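Local coordinates for protein polyhedrin (PDB 5A9C) that forms the crystalline matrix of cypovirus polyhedra, the occlusion bodies that probably shelter virus particles of this insect virus outside the host, at residues Q20-I23 with T24-I27; L66-R69 with E70-G74; I189-A192 with K193-I197. All coordinates share one frame; numbering follows the deposited sequence.

Contact 1 of 3, residues Q20-I23 with T24-I27; sequences QEII and TRQI
Gln20 O carries two bonds from a single residue: Thr24 N reaches it at 3.0 Å in the ordinary helical way, and Thr24 OG1 gives its proton to the same oxygen at 2.8 Å. The two donors arrive from opposite faces of the carbonyl plane. A chi1 of -53° sets the hydroxyl beside its own backbone N, on the side of the preceding turn, within reach of Gln20 O. A water completes the group, donating to Thr24 OG1 at 2.7 Å and accepting from Gln20 NE2 at 3.1 Å; it ties the side-chain amide to the hydroxyl one turn on. Glu21 O, Ile22 O and Ile23 O each take the amide hydrogen four residues later, from Arg25, Gln26 and Ile27, the pattern of a regular alpha-helix. Between these turns the side chains touch lightly: Ile23 CG2 meets Ile27 CD1 at 4.1 Å, the two crossing at a slant. The carboxylate of Glu21 turns back along the helix to a salt bridge with Arg17. All this lies on the surface, in helix 15-29, where Gln20, Glu21 and Thr24 rest on Ile214 of a loop, Ile27 touches Ala212, and Gln26 and Ile27 pack on Glu112 and Arg111 of the second subunit.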
# COMPACT_ATOMS: atom_id res chain seq x y z
N GLN A 20 38.65 -3.96 14.84
CA GLN A 20 37.54 -4.87 15.06
C GLN A 20 36.52 -4.25 16.02
O GLN A 20 35.32 -4.47 15.89
CB GLN A 20 38.04 -6.21 15.63
CG GLN A 20 37.03 -7.34 15.50
CD GLN A 20 36.78 -7.73 14.05
OE1 GLN A 20 37.71 -8.06 13.32
NE2 GLN A 20 35.52 -7.69 13.64
N GLU A 21 37.02 -3.47 16.98
CA GLU A 21 36.16 -2.74 17.90
C GLU A 21 35.35 -1.67 17.17
O GLU A 21 34.16 -1.49 17.42
CB GLU A 21 36.98 -2.11 19.03
CG GLU A 21 37.46 -3.09 20.08
CD GLU A 21 38.47 -2.47 21.04
OE1 GLU A 21 38.91 -1.33 20.79
OE2 GLU A 21 38.82 -3.13 22.03
N ILE A 22 36.01 -0.95 16.27
CA ILE A 22 35.34 0.07 15.48
C ILE A 22 34.30 -0.55 14.55
O ILE A 22 33.23 0.02 14.33
CB ILE A 22 36.33 0.91 14.66
CG1 ILE A 22 37.15 1.79 15.60
CG2 ILE A 22 35.60 1.77 13.65
CD1 ILE A 22 36.32 2.77 16.40
N ILE A 23 34.62 -1.72 14.00
CA ILE A 23 33.69 -2.45 13.14
C ILE A 23 32.46 -2.87 13.93
O ILE A 23 31.33 -2.75 13.44
CB ILE A 23 34.36 -3.67 12.50
CG1 ILE A 23 35.31 -3.23 11.38
CG2 ILE A 23 33.32 -4.63 11.94
CD1 ILE A 23 36.23 -4.32 10.90
N THR A 24 32.67 -3.37 15.14
CA THR A 24 31.57 -3.74 16.02
C THR A 24 30.70 -2.52 16.32
O THR A 24 29.48 -2.58 16.21
CB THR A 24 32.07 -4.37 17.34
OG1 THR A 24 32.98 -5.44 17.06
CG2 THR A 24 30.90 -4.91 18.15
N ARG A 25 31.35 -1.42 16.68
CA ARG A 25 30.65 -0.17 16.96
C ARG A 25 29.89 0.32 15.74
O ARG A 25 28.75 0.76 15.84
CB ARG A 25 31.64 0.92 17.40
CG ARG A 25 32.29 0.67 18.74
CD ARG A 25 33.39 1.69 19.00
NE ARG A 25 33.84 1.67 20.38
CZ ARG A 25 33.25 2.34 21.37
NH1 ARG A 25 32.17 3.07 21.11
NH2 ARG A 25 33.72 2.27 22.60
N GLN A 26 30.54 0.24 14.58
CA GLN A 26 29.94 0.69 13.33
C GLN A 26 28.65 -0.07 13.04
O GLN A 26 27.63 0.51 12.69
CB GLN A 26 30.93 0.52 12.18
CG GLN A 26 30.64 1.36 10.96
CD GLN A 26 31.76 1.29 9.95
OE1 GLN A 26 32.24 0.21 9.60
NE2 GLN A 26 32.20 2.45 9.47
N ILE A 27 28.70 -1.39 13.20
CA ILE A 27 27.52 -2.22 13.01
C ILE A 27 26.39 -1.82 13.95
O ILE A 27 25.22 -1.78 13.56
CB ILE A 27 27.86 -3.71 13.20
CG1 ILE A 27 28.75 -4.19 12.05
CG2 ILE A 27 26.58 -4.54 13.28
CD1 ILE A 27 29.34 -5.58 12.26
O HOH W 1 33.07 -7.76 15.61

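Contact 2 of 3, residues L66-R69 with E70-G74; sequences LNWR and ELLEG. Residue 74 of segment 70-74 comes from a tag, linker or insertion.
Asn67 and Glu70 lie across each other at about a right angle, yet their flat ends are nearly parallel, the amide and carboxylate planes only 22° apart. Glu70 runs extended back past the amide, and its OE1 takes the backbone hydrogen of Asn67 N at 3.0 Å through the anti lone pair. In return Asn67 OD1 accepts from Glu70 N at 2.7 Å, although the position of that oxygen is less certain. Asn67 CG sits between its own N and carbonyl carbon (chi1 63°), which turns the amide oxygen to the backbone ahead. The reciprocal pairing resembles a capping box, though one of its two bonds is less sure, and it closes a short turn just after strand 61-66; Leu71 N follows it with a bond to Asn67 O at 3.2 Å. Trp68 and Leu72 lie side by side and point the same way, Leu72 CD1 standing 3.7 Å from Trp68 CZ3. Over one face of the indole, toward its rim, comes Arg69 NE. On the buried side Leu66 crosses Leu71 nearly perpendicularly, Leu66 CB to Leu71 CD2 at 4.1 Å, and Leu66 also rests on Phe54 and Tyr56 of strand 51-58.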
# COMPACT_ATOMS: atom_id res chain seq x y z
N LEU A 66 -2.40 -7.15 9.39
CA LEU A 66 -2.48 -8.53 8.93
C LEU A 66 -3.91 -9.02 9.09
O LEU A 66 -4.42 -9.11 10.21
CB LEU A 66 -1.50 -9.40 9.72
CG LEU A 66 -0.03 -9.02 9.53
CD1 LEU A 66 0.87 -9.73 10.54
CD2 LEU A 66 0.43 -9.30 8.10
N ASN A 67 -4.56 -9.33 7.98
CA ASN A 67 -5.94 -9.80 8.03
C ASN A 67 -6.00 -11.27 8.43
O ASN A 67 -4.98 -11.96 8.45
CB ASN A 67 -6.66 -9.58 6.69
CG ASN A 67 -6.04 -10.37 5.56
OD1 ASN A 67 -6.01 -11.59 5.59
ND2 ASN A 67 -5.54 -9.66 4.55
N TRP A 68 -7.20 -11.74 8.77
CA TRP A 68 -7.35 -13.08 9.34
C TRP A 68 -6.96 -14.19 8.37
O TRP A 68 -6.51 -15.26 8.79
CB TRP A 68 -8.77 -13.28 9.87
CG TRP A 68 -9.82 -13.38 8.80
CD1 TRP A 68 -10.51 -12.36 8.23
CD2 TRP A 68 -10.29 -14.58 8.18
NE1 TRP A 68 -11.39 -12.84 7.29
CE2 TRP A 68 -11.27 -14.21 7.23
CE3 TRP A 68 -9.98 -15.94 8.32
CZ2 TRP A 68 -11.94 -15.14 6.44
CZ3 TRP A 68 -10.64 -16.86 7.53
CH2 TRP A 68 -11.61 -16.45 6.60
N ARG A 69 -7.13 -13.95 7.07
CA ARG A 69 -6.79 -14.97 6.08
C ARG A 69 -5.28 -15.05 5.86
O ARG A 69 -4.74 -16.13 5.62
CB ARG A 69 -7.55 -14.74 4.77
CG ARG A 69 -7.13 -13.50 3.99
CD ARG A 69 -8.21 -13.07 3.00
NE ARG A 69 -9.32 -12.38 3.66
CZ ARG A 69 -9.60 -11.09 3.50
NH1 ARG A 69 -8.87 -10.33 2.70
NH2 ARG A 69 -10.64 -10.55 4.14
N GLU A 70 -4.61 -13.91 5.96
CA GLU A 70 -3.15 -13.88 5.88
C GLU A 70 -2.52 -14.62 7.05
O GLU A 70 -1.45 -15.23 6.91
CB GLU A 70 -2.64 -12.43 5.86
CG GLU A 70 -2.92 -11.66 4.59
CD GLU A 70 -2.39 -10.24 4.64
OE1 GLU A 70 -2.80 -9.48 5.53
OE2 GLU A 70 -1.55 -9.89 3.78
N LEU A 71 -3.18 -14.58 8.20
CA LEU A 71 -2.65 -15.16 9.42
C LEU A 71 -2.82 -16.68 9.48
O LEU A 71 -2.21 -17.35 10.31
CB LEU A 71 -3.30 -14.52 10.65
CG LEU A 71 -2.87 -13.10 11.01
CD1 LEU A 71 -3.76 -12.53 12.10
CD2 LEU A 71 -1.41 -13.07 11.45
N LEU A 72 -3.65 -17.22 8.59
CA LEU A 72 -3.90 -18.65 8.57
C LEU A 72 -2.69 -19.45 8.12
O LEU A 72 -1.91 -19.00 7.28
CB LEU A 72 -5.09 -18.99 7.67
CG LEU A 72 -6.49 -18.63 8.16
CD1 LEU A 72 -7.51 -18.87 7.06
CD2 LEU A 72 -6.85 -19.43 9.40
N GLU A 73 -2.54 -20.64 8.69
CA GLU A 73 -1.52 -21.59 8.26
C GLU A 73 -2.00 -22.29 6.98
O GLU A 73 -3.18 -22.26 6.66
CB GLU A 73 -1.29 -22.63 9.37
CG GLU A 73 -0.26 -23.69 9.04
CD GLU A 73 -0.01 -24.63 10.21
OE1 GLU A 73 -0.99 -25.18 10.75
OE2 GLU A 73 1.17 -24.81 10.58
N GLY A 74 -1.07 -22.90 6.26
CA GLY A 74 -1.42 -23.62 5.04
C GLY A 74 -2.54 -24.61 5.27
O GLY A 74 -3.44 -24.75 4.44
O HOH W 2 -2.96 -18.05 4.45

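Contact 3 of 3, residues I189-A192 with K193-I197; sequences IDYA and KMAHI
Ala192 and Ile197 fit together where helix 185-195 ends: Ile197 CG1 lies 3.9 Å from Ala192 CB, the branch resting against the alanine's methyl. Ile197 puts CG1 between its own N and carbonyl carbon (chi1 54°), which directs the branch back to the last turn, and Ile197 CD1 beyond it reaches Tyr191 CE2 at 4.3 Å. Ala195 CB lies 4.4 Å from Tyr191 CE2, so the methyls of two residues abut the Tyr191 ring obliquely. Along one flank of the helix, Ile189 and Lys193 run side by side; the lysine chain is extended as far as CE, and Lys193 CE lies 3.5 Å from Ile189 CG2. The bend at chi4 (-69°) then turns NZ, which bonds to Val207 O. The chain leaves the helix through a Schellman motif: His196 takes positive phi, and Ile197 N bonds back to Ala192 O at 3.1 Å. Tyr191, Ala195 and Ile197 touch Arg39 of strand 38-45, while Ile189 and Ala192 meet Tyr199 of strand 199-200 and, respectively, Val207 and Ala208 of strand 206-208. Trp110 of the second subunit packs on Ile197 and bonds to His196 O. Tyr191 OH is satisfied by Asp55. The chemistry implies a helix end held by main-chain bonds and carbon contacts, its polar tips tying it to the strands around it.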
# COMPACT_ATOMS: atom_id res chain seq x y z
N ILE A 189 14.49 -19.74 15.14
CA ILE A 189 15.55 -19.25 16.01
C ILE A 189 16.85 -18.95 15.25
O ILE A 189 17.45 -17.89 15.43
CB ILE A 189 15.82 -20.24 17.16
CG1 ILE A 189 14.59 -20.35 18.05
CG2 ILE A 189 17.04 -19.81 17.96
CD1 ILE A 189 14.64 -21.50 19.04
N ASP A 190 17.28 -19.88 14.40
CA ASP A 190 18.52 -19.67 13.66
C ASP A 190 18.34 -18.57 12.61
O ASP A 190 19.28 -17.83 12.31
CB ASP A 190 19.02 -20.96 13.02
CG ASP A 190 20.51 -20.92 12.72
OD1 ASP A 190 21.31 -20.93 13.68
OD2 ASP A 190 20.89 -20.87 11.53
N TYR A 191 17.13 -18.46 12.08
CA TYR A 191 16.81 -17.38 11.16
C TYR A 191 16.99 -16.03 11.85
O TYR A 191 17.61 -15.12 11.31
CB TYR A 191 15.37 -17.52 10.66
CG TYR A 191 14.95 -16.42 9.71
CD1 TYR A 191 15.14 -16.55 8.34
CD2 TYR A 191 14.35 -15.26 10.19
CE1 TYR A 191 14.75 -15.54 7.47
CE2 TYR A 191 13.97 -14.25 9.33
CZ TYR A 191 14.17 -14.40 7.97
OH TYR A 191 13.78 -13.40 7.11
N ALA A 192 16.45 -15.92 13.07
CA ALA A 192 16.53 -14.68 13.84
C ALA A 192 17.96 -14.32 14.21
O ALA A 192 18.35 -13.16 14.14
CB ALA A 192 15.65 -14.78 15.08
N LYS A 193 18.74 -15.32 14.63
CA LYS A 193 20.14 -15.08 14.95
C LYS A 193 20.92 -14.55 13.75
O LYS A 193 21.69 -13.60 13.86
CB LYS A 193 20.81 -16.35 15.48
CG LYS A 193 20.34 -16.79 16.86
CD LYS A 193 21.08 -18.04 17.31
CE LYS A 193 20.36 -18.77 18.44
NZ LYS A 193 20.38 -18.00 19.71
N MET A 194 20.73 -15.18 12.59
CA MET A 194 21.49 -14.79 11.40
C MET A 194 20.98 -13.49 10.78
O MET A 194 21.73 -12.81 10.09
CB MET A 194 21.49 -15.93 10.37
CG MET A 194 22.28 -17.16 10.81
SD MET A 194 24.01 -16.84 11.20
CE MET A 194 23.95 -16.68 12.99
N ALA A 195 19.72 -13.15 11.04
CA ALA A 195 19.15 -11.90 10.55
C ALA A 195 19.37 -10.75 11.52
O ALA A 195 19.01 -9.60 11.24
CB ALA A 195 17.66 -12.08 10.27
N HIS A 196 19.97 -11.05 12.67
CA HIS A 196 20.25 -10.06 13.71
C HIS A 196 18.98 -9.34 14.15
O HIS A 196 18.91 -8.11 14.12
CB HIS A 196 21.29 -9.04 13.22
CG HIS A 196 22.27 -9.60 12.24
ND1 HIS A 196 23.18 -10.58 12.57
CD2 HIS A 196 22.47 -9.33 10.93
CE1 HIS A 196 23.91 -10.89 11.51
NE2 HIS A 196 23.49 -10.15 10.50
N ILE A 197 17.98 -10.12 14.56
CA ILE A 197 16.72 -9.55 15.03
C ILE A 197 16.27 -10.22 16.32
O ILE A 197 16.56 -11.39 16.56
CB ILE A 197 15.60 -9.70 13.98
CG1 ILE A 197 15.46 -11.16 13.56
CG2 ILE A 197 15.85 -8.79 12.78
CD1 ILE A 197 14.34 -11.42 12.58

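Contact 1 is a surface contact, its centre about 24 Å from the chain's centre, whereas contacts 2 and 3 are partly buried. Contacts 1 and 3 both belong to helices and both touch the second subunit; contact 2 is a turn after a strand and meets the third. Contacts 1 and 2 lie on opposite sides of the chain's centre, their own centres 40 Å apart, while contacts 1 and 3 approach to about 7 Å at the nearest atoms without touching. Their chemistry follows their place: hydroxyl, amide and water on the exposed helix, side-chain-to-backbone bonds in the turn, and mainly carbon contacts where helix 185-195 ends against strands.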